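Long-range contacts in S-adenosylmethionine:tRNA ribosyltransferase-isomerase (Thermotoga maritima, PDB 1VKY), which probably transfers the ribose moiety of S-adenosylmethionine to the 7-aminomethyl group of preQ1 in tRNA and isomerises it, giving epoxyqueuosine: residues B[287-293]-B[312-317]; B[101-107]-B[137-142]; B[301-305]-B[335-339]; B[235-239]-B[266-270]. The contacts are given in a common frame with arbitrary orientation. Residue numbers count along the deposited sequence, not the author numbering.

Interaction 1 (B[287-293]-B[312-317])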
loop_
_atom_site.group_PDB
_atom_site.type_symbol
_atom_site.label_atom_id
_atom_site.label_comp_id
_atom_site.label_asym_id
_atom_site.label_seq_id
_atom_site.Cartn_x
_atom_site.Cartn_y
_atom_site.Cartn_z
ATOM N N ILE B 287 -20.350 -14.233 6.908
ATOM C CA ILE B 287 -21.481 -13.628 6.251
ATOM C C ILE B 287 -21.422 -13.997 4.766
ATOM O O ILE B 287 -20.433 -13.740 4.080
ATOM C CB ILE B 287 -21.500 -12.110 6.462
ATOM C CG1 ILE B 287 -21.542 -11.790 7.953
ATOM C CG2 ILE B 287 -22.616 -11.468 5.618
ATOM C CD1 ILE B 287 -21.398 -10.283 8.295
ATOM N N TYR B 288 -22.499 -14.613 4.301
ATOM C CA TYR B 288 -22.597 -15.171 2.955
ATOM C C TYR B 288 -24.070 -15.068 2.548
ATOM O O TYR B 288 -24.948 -15.213 3.414
ATOM C CB TYR B 288 -22.151 -16.631 3.049
ATOM C CG TYR B 288 -22.001 -17.365 1.751
ATOM C CD1 TYR B 288 -20.819 -17.300 1.026
ATOM C CD2 TYR B 288 -23.055 -18.139 1.233
ATOM C CE1 TYR B 288 -20.668 -17.955 -0.183
ATOM C CE2 TYR B 288 -22.907 -18.807 -0.015
ATOM C CZ TYR B 288 -21.692 -18.723 -0.702
ATOM O OH TYR B 288 -21.460 -19.376 -1.920
ATOM N N PRO B 289 -24.384 -14.852 1.275
ATOM C CA PRO B 289 -25.799 -14.614 0.877
ATOM C C PRO B 289 -26.625 -15.900 0.963
ATOM O O PRO B 289 -26.091 -16.942 0.678
ATOM C CB PRO B 289 -25.697 -14.191 -0.582
ATOM C CG PRO B 289 -24.282 -14.128 -0.921
ATOM C CD PRO B 289 -23.501 -14.855 0.112
ATOM N N PRO B 290 -27.898 -15.861 1.352
ATOM C CA PRO B 290 -28.587 -14.678 1.808
ATOM C C PRO B 290 -28.325 -14.375 3.300
ATOM O O PRO B 290 -28.180 -15.294 4.107
ATOM C CB PRO B 290 -30.055 -15.059 1.578
ATOM C CG PRO B 290 -30.076 -16.473 1.887
ATOM C CD PRO B 290 -28.801 -17.035 1.321
ATOM N N PHE B 291 -28.258 -13.103 3.665
ATOM C CA PHE B 291 -28.004 -12.751 5.078
ATOM C C PHE B 291 -28.863 -11.553 5.465
ATOM O O PHE B 291 -28.966 -10.605 4.683
ATOM C CB PHE B 291 -26.512 -12.399 5.267
ATOM C CG PHE B 291 -26.061 -12.342 6.717
ATOM C CD1 PHE B 291 -25.547 -13.459 7.347
ATOM C CD2 PHE B 291 -26.125 -11.153 7.437
ATOM C CE1 PHE B 291 -25.136 -13.390 8.683
ATOM C CE2 PHE B 291 -25.664 -11.082 8.762
ATOM C CZ PHE B 291 -25.160 -12.186 9.355
ATOM N N GLU B 292 -29.434 -11.585 6.673
ATOM C CA GLU B 292 -30.240 -10.496 7.202
ATOM C C GLU B 292 -29.394 -9.599 8.120
ATOM O O GLU B 292 -28.901 -10.050 9.160
ATOM C CB GLU B 292 -31.395 -11.052 8.037
ATOM C CG GLU B 292 -32.368 -10.005 8.568
ATOM C CD GLU B 292 -33.177 -9.310 7.456
ATOM O OE1 GLU B 292 -33.325 -9.865 6.330
ATOM O OE2 GLU B 292 -33.669 -8.188 7.717
ATOM N N PHE B 293 -29.276 -8.335 7.734
ATOM C CA PHE B 293 -28.474 -7.378 8.480
ATOM C C PHE B 293 -29.366 -6.738 9.542
ATOM O O PHE B 293 -30.313 -6.036 9.225
ATOM C CB PHE B 293 -27.806 -6.410 7.523
ATOM C CG PHE B 293 -26.759 -7.087 6.707
ATOM C CD1 PHE B 293 -27.118 -7.846 5.577
ATOM C CD2 PHE B 293 -25.434 -7.053 7.104
ATOM C CE1 PHE B 293 -26.146 -8.564 4.848
ATOM C CE2 PHE B 293 -24.474 -7.742 6.416
ATOM C CZ PHE B 293 -24.817 -8.523 5.276
ATOM N N MET B 312 -18.065 -11.810 -0.957
ATOM C CA MET B 312 -19.221 -12.601 -0.513
ATOM C C MET B 312 -20.061 -11.835 0.542
ATOM O O MET B 312 -21.287 -11.871 0.516
ATOM C CB MET B 312 -18.790 -13.946 0.058
ATOM C CG MET B 312 -18.108 -14.887 -0.954
ATOM S SD MET B 312 -17.312 -16.236 -0.055
ATOM C CE MET B 312 -16.405 -16.950 -1.447
ATOM N N LEU B 313 -19.399 -11.126 1.450
ATOM C CA LEU B 313 -20.123 -10.337 2.465
ATOM C C LEU B 313 -20.905 -9.207 1.799
ATOM O O LEU B 313 -22.062 -8.995 2.096
ATOM C CB LEU B 313 -19.129 -9.774 3.467
ATOM C CG LEU B 313 -19.579 -8.916 4.656
ATOM C CD1 LEU B 313 -18.483 -8.928 5.745
ATOM C CD2 LEU B 313 -19.889 -7.502 4.241
ATOM N N VAL B 314 -20.267 -8.445 0.921
ATOM C CA VAL B 314 -20.952 -7.355 0.247
ATOM C C VAL B 314 -22.103 -7.866 -0.634
ATOM O O VAL B 314 -23.169 -7.247 -0.721
ATOM C CB VAL B 314 -19.959 -6.486 -0.571
ATOM C CG1 VAL B 314 -20.677 -5.439 -1.298
ATOM C CG2 VAL B 314 -18.958 -5.844 0.378
ATOM N N ALA B 315 -21.917 -9.014 -1.266
ATOM C CA ALA B 315 -22.992 -9.639 -2.030
ATOM C C ALA B 315 -24.187 -9.967 -1.124
ATOM O O ALA B 315 -25.343 -9.764 -1.502
ATOM C CB ALA B 315 -22.453 -10.924 -2.711
ATOM N N ALA B 316 -23.919 -10.424 0.097
ATOM C CA ALA B 316 -25.011 -10.695 1.013
ATOM C C ALA B 316 -25.714 -9.368 1.293
ATOM O O ALA B 316 -26.925 -9.330 1.454
ATOM C CB ALA B 316 -24.519 -11.316 2.288
ATOM N N PHE B 317 -24.958 -8.278 1.390
ATOM C CA PHE B 317 -25.562 -6.996 1.809
ATOM C C PHE B 317 -26.421 -6.365 0.699
ATOM O O PHE B 317 -27.505 -5.860 0.945
ATOM C CB PHE B 317 -24.479 -6.009 2.239
ATOM C CG PHE B 317 -25.042 -4.792 2.874
ATOM C CD1 PHE B 317 -25.515 -4.842 4.186
ATOM C CD2 PHE B 317 -25.171 -3.614 2.168
ATOM C CE1 PHE B 317 -26.101 -3.720 4.777
ATOM C CE2 PHE B 317 -25.766 -2.466 2.784
ATOM C CZ PHE B 317 -26.211 -2.557 4.087
HETATM O O HOH W 1 -28.578 -11.323 1.291
#
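Helix 309-318 is covered on one side by the irregular loop that runs from strand 279-281 to strand 298-302, and residues 287-293 of that loop wrap across its 312-317 turns. At Met312 the sulfur approaches the edge of the Tyr288 ring, with SD 3.8 Å from CE1, in a Met-aromatic contact; the carbonyl O of Met312 lies 3.7 Å from CD of Pro289. Leu313 follows, its CG 4.1 Å from CG2 of Ile287, on a side where the loop also meets helix 261-270 through Val264. Ala315 adds a marginal contact, its CB 4.1 Å from CG of Pro289. The small side chain of Ala316 fits into the bend of the loop: its CB lies 3.8 Å from Ile287 CG2, 3.7 Å from Pro289 N and 3.7 Å from Phe291 CB. The O of Ala316 accepts from a water (2.6 Å), which in turn accepts from Phe291 N (3.0 Å). Phe317 then turns its edge to the face of Phe293 in a T-shaped pair, centroids 4.8 Å apart and planes at 80°. With a single water as the polar link, the loop is held on the helix mainly by apolar and aromatic side chains.

Interaction 2 (B[101-107]-B[137-142])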
loop_
_atom_site.group_PDB
_atom_site.type_symbol
_atom_site.label_atom_id
_atom_site.label_comp_id
_atom_site.label_asym_id
_atom_site.label_seq_id
_atom_site.Cartn_x
_atom_site.Cartn_y
_atom_site.Cartn_z
ATOM N N GLY B 101 -1.758 3.868 34.280
ATOM C CA GLY B 101 -1.679 2.717 35.182
ATOM C C GLY B 101 -2.986 2.039 35.580
ATOM O O GLY B 101 -2.965 1.179 36.448
ATOM N N ILE B 102 -4.119 2.430 34.974
ATOM C CA ILE B 102 -5.421 1.755 35.148
ATOM C C ILE B 102 -5.978 1.413 33.749
ATOM O O ILE B 102 -6.286 2.304 32.921
ATOM C CB ILE B 102 -6.441 2.614 35.993
ATOM C CG1 ILE B 102 -5.835 3.039 37.322
ATOM C CG2 ILE B 102 -7.723 1.823 36.248
ATOM C CD1 ILE B 102 -6.772 3.822 38.218
ATOM N N TRP B 103 -6.087 0.108 33.495
ATOM C CA TRP B 103 -6.463 -0.430 32.205
ATOM C C TRP B 103 -7.565 -1.473 32.290
ATOM O O TRP B 103 -7.560 -2.311 33.198
ATOM C CB TRP B 103 -5.233 -1.119 31.595
ATOM C CG TRP B 103 -4.175 -0.182 31.163
ATOM C CD1 TRP B 103 -3.279 0.493 31.968
ATOM C CD2 TRP B 103 -3.880 0.198 29.831
ATOM N NE1 TRP B 103 -2.456 1.271 31.199
ATOM C CE2 TRP B 103 -2.804 1.115 29.883
ATOM C CE3 TRP B 103 -4.416 -0.136 28.590
ATOM C CZ2 TRP B 103 -2.252 1.681 28.743
ATOM C CZ3 TRP B 103 -3.858 0.411 27.462
ATOM C CH2 TRP B 103 -2.787 1.320 27.553
ATOM N N LYS B 104 -8.487 -1.439 31.320
ATOM C CA LYS B 104 -9.369 -2.547 31.058
ATOM C C LYS B 104 -8.549 -3.569 30.335
ATOM O O LYS B 104 -7.907 -3.249 29.340
ATOM C CB LYS B 104 -10.546 -2.159 30.162
ATOM C CG LYS B 104 -11.561 -1.311 30.859
ATOM C CD LYS B 104 -12.577 -0.732 29.891
ATOM C CE LYS B 104 -13.393 -1.784 29.193
ATOM N NZ LYS B 104 -14.464 -2.253 30.065
ATOM N N CYS B 105 -8.595 -4.794 30.834
ATOM C CA CYS B 105 -7.747 -5.878 30.361
ATOM C C CYS B 105 -8.560 -7.121 30.111
ATOM O O CYS B 105 -9.580 -7.366 30.745
ATOM C CB CYS B 105 -6.688 -6.212 31.416
ATOM S SG CYS B 105 -5.550 -4.845 31.742
ATOM N N LEU B 106 -8.049 -7.936 29.203
ATOM C CA LEU B 106 -8.557 -9.274 29.001
ATOM C C LEU B 106 -7.673 -10.167 29.856
ATOM O O LEU B 106 -6.457 -10.152 29.697
ATOM C CB LEU B 106 -8.463 -9.630 27.502
ATOM C CG LEU B 106 -9.696 -10.239 26.900
ATOM C CD1 LEU B 106 -9.794 -11.672 27.405
ATOM C CD2 LEU B 106 -10.939 -9.446 27.249
ATOM N N VAL B 107 -8.270 -10.896 30.791
ATOM C CA VAL B 107 -7.519 -11.719 31.722
ATOM C C VAL B 107 -7.960 -13.169 31.512
ATOM O O VAL B 107 -9.154 -13.459 31.565
ATOM C CB VAL B 107 -7.761 -11.265 33.167
ATOM C CG1 VAL B 107 -7.147 -12.224 34.130
ATOM C CG2 VAL B 107 -7.189 -9.866 33.381
ATOM N N THR B 137 -14.174 -7.805 30.720
ATOM C CA THR B 137 -12.813 -7.409 31.004
ATOM C C THR B 137 -12.674 -7.256 32.499
ATOM O O THR B 137 -13.651 -7.406 33.246
ATOM C CB THR B 137 -12.495 -6.101 30.295
ATOM O OG1 THR B 137 -13.481 -5.126 30.654
ATOM C CG2 THR B 137 -12.644 -6.261 28.729
ATOM N N ARG B 138 -11.442 -7.002 32.913
ATOM C CA ARG B 138 -11.068 -6.739 34.290
ATOM C C ARG B 138 -10.429 -5.372 34.292
ATOM O O ARG B 138 -9.625 -5.071 33.424
ATOM C CB ARG B 138 -10.041 -7.770 34.757
ATOM C CG ARG B 138 -10.622 -8.980 35.488
ATOM C CD ARG B 138 -11.900 -9.424 34.948
ATOM N NE ARG B 138 -12.385 -10.680 35.481
ATOM C CZ ARG B 138 -13.374 -11.334 34.901
ATOM N NH1 ARG B 138 -13.964 -10.824 33.823
ATOM N NH2 ARG B 138 -13.788 -12.491 35.384
ATOM N N ILE B 139 -10.810 -4.534 35.243
ATOM C CA ILE B 139 -10.153 -3.263 35.411
ATOM C C ILE B 139 -9.028 -3.502 36.383
ATOM O O ILE B 139 -9.250 -3.901 37.513
ATOM C CB ILE B 139 -11.136 -2.189 35.911
ATOM C CG1 ILE B 139 -12.179 -1.868 34.822
ATOM C CG2 ILE B 139 -10.381 -0.933 36.216
ATOM C CD1 ILE B 139 -13.252 -2.871 34.693
ATOM N N LEU B 140 -7.814 -3.250 35.931
ATOM C CA LEU B 140 -6.628 -3.506 36.730
ATOM C C LEU B 140 -5.895 -2.212 37.011
ATOM O O LEU B 140 -5.650 -1.418 36.113
ATOM C CB LEU B 140 -5.691 -4.438 35.970
ATOM C CG LEU B 140 -5.771 -5.960 36.142
ATOM C CD1 LEU B 140 -7.096 -6.531 36.459
ATOM C CD2 LEU B 140 -5.251 -6.570 34.906
ATOM N N LYS B 141 -5.541 -2.013 38.274
ATOM C CA LYS B 141 -4.657 -0.917 38.680
ATOM C C LYS B 141 -3.255 -1.494 38.917
ATOM O O LYS B 141 -3.066 -2.359 39.778
ATOM C CB LYS B 141 -5.189 -0.222 39.944
ATOM C CG LYS B 141 -4.320 0.917 40.438
ATOM C CD LYS B 141 -4.954 1.733 41.607
ATOM C CE LYS B 141 -4.758 1.100 42.979
ATOM N NZ LYS B 141 -3.389 1.219 43.543
ATOM N N PHE B 142 -2.289 -1.035 38.129
ATOM C CA PHE B 142 -0.896 -1.497 38.236
ATOM C C PHE B 142 -0.175 -0.806 39.378
ATOM O O PHE B 142 -0.539 0.298 39.761
ATOM C CB PHE B 142 -0.185 -1.302 36.898
ATOM C CG PHE B 142 -0.657 -2.259 35.861
ATOM C CD1 PHE B 142 -1.735 -1.958 35.066
ATOM C CD2 PHE B 142 -0.080 -3.514 35.753
ATOM C CE1 PHE B 142 -2.185 -2.860 34.138
ATOM C CE2 PHE B 142 -0.532 -4.421 34.799
ATOM C CZ PHE B 142 -1.569 -4.093 34.009
#
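Cys105, Val107 and Leu140 form an apolar patch on one face of a six-stranded antiparallel sheet, whose two middle strands, 102-108 and 138-143, are paired here. Leu140 CD2 lies 3.6 Å from Cys105 SG and 4.1 Å from Val107 CG2. Farther along the same side, CD1 of Trp103 comes within 4.1 Å of CE1 of Phe142. On the other face Ile102 CG2 meets Ile139 CG2 at 3.8 Å, beside the aliphatic part of Lys104, whose CG is 4.0 Å from Ile139 CG1.

Between these faces runs the backbone ladder. Trp103 with Leu140 and Cys105 with Arg138 are hydrogen-bonded pairs, each with both bonds made: Trp103 N to Leu140 O is 3.1 Å and Cys105 N to Arg138 O 2.8 Å. Ile102 with Lys141 and Lys104 with Ile139 are the non-hydrogen-bonded pairs. Phe142 N extends the ladder to Gly101 O (2.9 Å), where the chain enters strand 102-108 with positive phi at the glycine. The strand axes diverge from strict antiparallel, at 131°, as in a strongly twisted sheet.

Toward the polar edge, Arg138 NE reaches Val113 O and Trp103 NE1 bonds to Asp147. Asp135 forms a salt bridge with Lys104 and a hydrogen bond with Thr137, and Lys104 NZ itself donates to Thr137 OG1 at 3.1 Å.

Interaction 3 (B[301-305]-B[335-339])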
loop_
_atom_site.group_PDB
_atom_site.type_symbol
_atom_site.label_atom_id
_atom_site.label_comp_id
_atom_site.label_asym_id
_atom_site.label_seq_id
_atom_site.Cartn_x
_atom_site.Cartn_y
_atom_site.Cartn_z
ATOM N N THR B 301 -17.625 0.709 1.579
ATOM C CA THR B 301 -16.603 -0.304 1.471
ATOM C C THR B 301 -15.807 -0.179 0.160
ATOM O O THR B 301 -16.224 0.486 -0.772
ATOM C CB THR B 301 -17.266 -1.678 1.578
ATOM O OG1 THR B 301 -16.259 -2.713 1.612
ATOM C CG2 THR B 301 -18.116 -1.981 0.353
ATOM N N ASN B 302 -14.656 -0.843 0.108
ATOM C CA ASN B 302 -13.837 -0.867 -1.115
ATOM C C ASN B 302 -14.371 -1.858 -2.112
ATOM O O ASN B 302 -15.363 -2.542 -1.863
ATOM C CB ASN B 302 -12.363 -1.174 -0.765
ATOM C CG ASN B 302 -11.699 -0.069 0.091
ATOM O OD1 ASN B 302 -12.070 1.107 0.032
ATOM N ND2 ASN B 302 -10.720 -0.471 0.892
ATOM N N PHE B 303 -13.747 -1.867 -3.293
ATOM C CA PHE B 303 -13.972 -2.896 -4.310
ATOM C C PHE B 303 -13.078 -4.096 -4.026
ATOM O O PHE B 303 -11.863 -3.960 -3.980
ATOM C CB PHE B 303 -13.720 -2.320 -5.693
ATOM C CG PHE B 303 -14.844 -1.491 -6.190
ATOM C CD1 PHE B 303 -14.911 -0.174 -5.919
ATOM C CD2 PHE B 303 -15.871 -2.080 -6.908
ATOM C CE1 PHE B 303 -15.969 0.594 -6.404
ATOM C CE2 PHE B 303 -16.927 -1.357 -7.362
ATOM C CZ PHE B 303 -16.978 -0.004 -7.120
ATOM N N HIS B 304 -13.687 -5.267 -3.831
ATOM C CA HIS B 304 -12.965 -6.437 -3.354
ATOM C C HIS B 304 -12.582 -7.338 -4.511
ATOM O O HIS B 304 -13.098 -7.200 -5.588
ATOM C CB HIS B 304 -13.791 -7.159 -2.301
ATOM C CG HIS B 304 -14.266 -6.244 -1.194
ATOM N ND1 HIS B 304 -13.398 -5.662 -0.297
ATOM C CD2 HIS B 304 -15.494 -5.744 -0.905
ATOM C CE1 HIS B 304 -14.075 -4.871 0.524
ATOM N NE2 HIS B 304 -15.349 -4.904 0.176
ATOM N N LEU B 305 -11.670 -8.275 -4.268
ATOM C CA LEU B 305 -11.115 -9.083 -5.332
ATOM C C LEU B 305 -12.038 -10.252 -5.673
ATOM O O LEU B 305 -12.822 -10.715 -4.796
ATOM C CB LEU B 305 -9.727 -9.579 -4.867
ATOM C CG LEU B 305 -8.660 -8.508 -4.522
ATOM C CD1 LEU B 305 -7.451 -9.113 -3.793
ATOM C CD2 LEU B 305 -8.220 -7.808 -5.810
ATOM N N TYR B 335 -12.915 1.622 -12.836
ATOM C CA TYR B 335 -12.710 1.963 -11.429
ATOM C C TYR B 335 -11.408 1.310 -10.971
ATOM O O TYR B 335 -10.972 0.275 -11.527
ATOM C CB TYR B 335 -13.855 1.421 -10.538
ATOM C CG TYR B 335 -15.081 2.289 -10.462
ATOM C CD1 TYR B 335 -15.869 2.521 -11.580
ATOM C CD2 TYR B 335 -15.468 2.884 -9.245
ATOM C CE1 TYR B 335 -17.036 3.324 -11.497
ATOM C CE2 TYR B 335 -16.624 3.671 -9.152
ATOM C CZ TYR B 335 -17.400 3.898 -10.279
ATOM O OH TYR B 335 -18.558 4.688 -10.134
ATOM N N ARG B 336 -10.864 1.836 -9.894
ATOM C CA ARG B 336 -9.732 1.211 -9.238
ATOM C C ARG B 336 -10.172 0.389 -8.033
ATOM O O ARG B 336 -11.086 0.801 -7.273
ATOM C CB ARG B 336 -8.742 2.261 -8.799
ATOM C CG ARG B 336 -8.151 3.108 -9.935
ATOM C CD ARG B 336 -7.403 4.329 -9.406
ATOM N NE ARG B 336 -8.203 4.993 -8.371
ATOM C CZ ARG B 336 -7.858 5.192 -7.091
ATOM N NH1 ARG B 336 -6.654 4.818 -6.608
ATOM N NH2 ARG B 336 -8.752 5.793 -6.285
ATOM N N PHE B 337 -9.498 -0.753 -7.864
ATOM C CA PHE B 337 -9.893 -1.807 -6.942
ATOM C C PHE B 337 -8.888 -2.013 -5.819
ATOM O O PHE B 337 -7.730 -1.595 -5.886
ATOM C CB PHE B 337 -10.061 -3.117 -7.694
ATOM C CG PHE B 337 -11.268 -3.159 -8.570
ATOM C CD1 PHE B 337 -11.354 -2.368 -9.684
ATOM C CD2 PHE B 337 -12.275 -4.057 -8.322
ATOM C CE1 PHE B 337 -12.447 -2.416 -10.492
ATOM C CE2 PHE B 337 -13.393 -4.107 -9.141
ATOM C CZ PHE B 337 -13.474 -3.287 -10.211
ATOM N N PHE B 338 -9.373 -2.664 -4.779
ATOM C CA PHE B 338 -8.587 -3.070 -3.635
ATOM C C PHE B 338 -8.324 -1.906 -2.717
ATOM O O PHE B 338 -9.019 -0.894 -2.764
ATOM C CB PHE B 338 -7.332 -3.864 -4.110
ATOM C CG PHE B 338 -6.750 -4.786 -3.098
ATOM C CD1 PHE B 338 -7.540 -5.682 -2.409
ATOM C CD2 PHE B 338 -5.400 -4.741 -2.806
ATOM C CE1 PHE B 338 -6.986 -6.526 -1.478
ATOM C CE2 PHE B 338 -4.848 -5.597 -1.873
ATOM C CZ PHE B 338 -5.625 -6.481 -1.221
ATOM N N SER B 339 -7.408 -2.116 -1.776
ATOM C CA SER B 339 -7.212 -1.252 -0.636
ATOM C C SER B 339 -6.972 0.242 -0.887
ATOM O O SER B 339 -7.305 1.068 -0.009
ATOM C CB SER B 339 -6.060 -1.835 0.209
ATOM O OG SER B 339 -6.445 -3.132 0.702
HETATM O O HOH W 2 -11.340 -0.282 -3.964
#
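Phe338, a non-glycine residue, has positive phi (77°). Its peptide N donates to Phe303 O at 2.9 Å. A water beside that bond accepts from Phe303 N (3.0 Å) and lies 2.7 Å from Phe338 O, within hydrogen-bonding distance, so that it bridges the two residues and the chain at Phe303 is tied to the loop before strand 343-346 both directly and through water. Phe303 is the main apolar element. Its ring edge faces the ring of Phe337, with centroids 5.1 Å apart, while Phe303 CE1 lies 3.7 Å from CD2 of Tyr335; the three form an aromatic cluster, lined by Ala330 of helix 320-332. At the outer end Leu305 CD1 packs on Phe338 CE1 at 3.5 Å, next to Ile27 of the second subunit. Thr301 OG1 and Asn302 N hydrogen-bond an unidentified molecule, probably from the crystallisation liquor. The contact thus combines a largely aromatic core with polar links, Phe303 O bonded to Phe338 N and Phe303 N to a water.

Interaction 4 (B[235-239]-B[266-270])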
loop_
_atom_site.group_PDB
_atom_site.type_symbol
_atom_site.label_atom_id
_atom_site.label_comp_id
_atom_site.label_asym_id
_atom_site.label_seq_id
_atom_site.Cartn_x
_atom_site.Cartn_y
_atom_site.Cartn_z
ATOM N N PHE B 235 -9.653 -9.064 18.892
ATOM C CA PHE B 235 -10.802 -8.906 19.732
ATOM C C PHE B 235 -11.502 -7.658 19.268
ATOM O O PHE B 235 -10.864 -6.612 19.073
ATOM C CB PHE B 235 -10.406 -8.772 21.214
ATOM C CG PHE B 235 -9.621 -9.934 21.740
ATOM C CD1 PHE B 235 -8.238 -9.952 21.618
ATOM C CD2 PHE B 235 -10.245 -10.991 22.325
ATOM C CE1 PHE B 235 -7.504 -11.013 22.080
ATOM C CE2 PHE B 235 -9.525 -12.061 22.800
ATOM C CZ PHE B 235 -8.151 -12.073 22.685
ATOM N N TYR B 236 -12.809 -7.752 19.066
ATOM C CA TYR B 236 -13.572 -6.544 18.773
ATOM C C TYR B 236 -13.962 -5.908 20.078
ATOM O O TYR B 236 -14.091 -6.577 21.114
ATOM C CB TYR B 236 -14.828 -6.835 17.929
ATOM C CG TYR B 236 -15.856 -7.673 18.639
ATOM C CD1 TYR B 236 -16.742 -7.095 19.577
ATOM C CD2 TYR B 236 -15.942 -9.039 18.420
ATOM C CE1 TYR B 236 -17.677 -7.856 20.213
ATOM C CE2 TYR B 236 -16.907 -9.788 19.052
ATOM C CZ TYR B 236 -17.760 -9.202 19.932
ATOM O OH TYR B 236 -18.667 -9.978 20.601
ATOM N N GLN B 237 -14.168 -4.604 20.031
ATOM C CA GLN B 237 -14.767 -3.893 21.157
ATOM C C GLN B 237 -15.795 -2.910 20.631
ATOM O O GLN B 237 -15.522 -2.184 19.690
ATOM C CB GLN B 237 -13.678 -3.119 21.930
ATOM C CG GLN B 237 -14.206 -2.362 23.170
ATOM C CD GLN B 237 -13.162 -1.490 23.839
ATOM O OE1 GLN B 237 -12.100 -1.258 23.270
ATOM N NE2 GLN B 237 -13.481 -0.987 25.036
ATOM N N VAL B 238 -16.967 -2.900 21.246
ATOM C CA VAL B 238 -18.015 -1.924 21.012
ATOM C C VAL B 238 -18.279 -1.263 22.342
ATOM O O VAL B 238 -18.939 -1.811 23.227
ATOM C CB VAL B 238 -19.337 -2.552 20.494
ATOM C CG1 VAL B 238 -20.320 -1.447 20.062
ATOM C CG2 VAL B 238 -19.058 -3.457 19.310
ATOM N N PRO B 239 -17.735 -0.072 22.502
ATOM C CA PRO B 239 -17.785 0.584 23.764
ATOM C C PRO B 239 -19.140 1.189 24.074
ATOM O O PRO B 239 -20.002 1.333 23.206
ATOM C CB PRO B 239 -16.684 1.667 23.631
ATOM C CG PRO B 239 -16.629 1.986 22.192
ATOM C CD PRO B 239 -17.016 0.719 21.473
ATOM N N THR B 266 -18.425 -6.864 13.107
ATOM C CA THR B 266 -18.557 -6.582 14.539
ATOM C C THR B 266 -19.976 -6.290 14.944
ATOM O O THR B 266 -20.484 -6.853 15.907
ATOM C CB THR B 266 -17.609 -5.392 14.940
ATOM O OG1 THR B 266 -16.247 -5.876 14.898
ATOM C CG2 THR B 266 -17.851 -4.979 16.413
ATOM N N LEU B 267 -20.638 -5.403 14.213
ATOM C CA LEU B 267 -22.006 -5.062 14.527
ATOM C C LEU B 267 -23.017 -6.214 14.367
ATOM O O LEU B 267 -23.939 -6.362 15.197
ATOM C CB LEU B 267 -22.439 -3.868 13.695
ATOM C CG LEU B 267 -21.732 -2.521 13.982
ATOM C CD1 LEU B 267 -22.275 -1.553 12.918
ATOM C CD2 LEU B 267 -21.951 -1.999 15.385
ATOM N N GLU B 268 -22.880 -6.999 13.297
ATOM C CA GLU B 268 -23.777 -8.159 13.112
ATOM C C GLU B 268 -23.516 -9.297 14.105
ATOM O O GLU B 268 -24.424 -10.065 14.467
ATOM C CB GLU B 268 -23.730 -8.642 11.658
ATOM C CG GLU B 268 -24.301 -7.625 10.686
ATOM C CD GLU B 268 -25.744 -7.218 10.976
ATOM O OE1 GLU B 268 -26.575 -8.117 11.256
ATOM O OE2 GLU B 268 -26.073 -6.014 10.916
ATOM N N THR B 269 -22.298 -9.383 14.611
ATOM C CA THR B 269 -21.985 -10.259 15.717
ATOM C C THR B 269 -22.707 -9.831 17.015
ATOM O O THR B 269 -23.397 -10.651 17.672
ATOM C CB THR B 269 -20.467 -10.277 15.915
ATOM O OG1 THR B 269 -19.834 -10.854 14.772
ATOM C CG2 THR B 269 -20.075 -11.129 17.116
ATOM N N ILE B 270 -22.590 -8.561 17.404
ATOM C CA ILE B 270 -23.249 -8.140 18.662
ATOM C C ILE B 270 -24.764 -8.091 18.561
ATOM O O ILE B 270 -25.454 -8.227 19.575
ATOM C CB ILE B 270 -22.712 -6.771 19.239
ATOM C CG1 ILE B 270 -23.160 -5.591 18.377
ATOM C CG2 ILE B 270 -21.231 -6.831 19.397
ATOM C CD1 ILE B 270 -23.017 -4.284 19.012
#
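Tyr236, Val238 and Thr266 make up most of this contact, in which helix 261-270 lies across strand 234-238. Alternation along the strand puts Tyr236 and Val238 on the helix side, while Gln237 points away from it. The side chain of Tyr236 extends along the helix: its CB is 3.5 Å from Thr266 OG1, its CE1 3.8 Å from Ile270 CG2 and its OH 3.9 Å from Thr269 CG2. These three helix residues, at positions i, i+3 and i+4, lie on one side of the helix and so can share a single ring. Val238 fills the space next to it, its CG2 3.5 Å from CG2 of Thr266 and 4.0 Å from CG2 of Ile270. Thr266 is thus wedged between the two strand side chains; both its CG2 and its OG1 touch them, and OG1 also makes a weak hydrogen bond to Thr262 O. The interface is built from side chains, as expected for a helix on a sheet, with segment axes 9.5 Å apart and crossing at -76°. Strand 234-238 runs between strands 205-213 and 279-281, Tyr279 of the latter touching both Tyr236 and Ile270, while helix 240-252 flanks the contact through Val243 against Val238 and Leu246 against Leu267.

In the fold
From the N terminus, interaction 2 comes first, joining the middle strands of the six-stranded sheet and closing a loop that holds strands 118-120 and 125-132. Interaction 4 follows separately, its loop containing helix 240-252 and strand 256-259 of the nine-stranded mixed sheet; Lys104 and Gln237 touch where the two meet. Interaction 1 closes a loop holding strand 298-302, and interaction 3 one holding helices 309-318 and 320-332. These two cross: segment 301-305 falls between the two segments of interaction 1, and 312-317 between those of interaction 3. Val314 packs on Thr301 and His304 at their junction, while Glu268 packs against Phe293 to connect interactions 4 and 1.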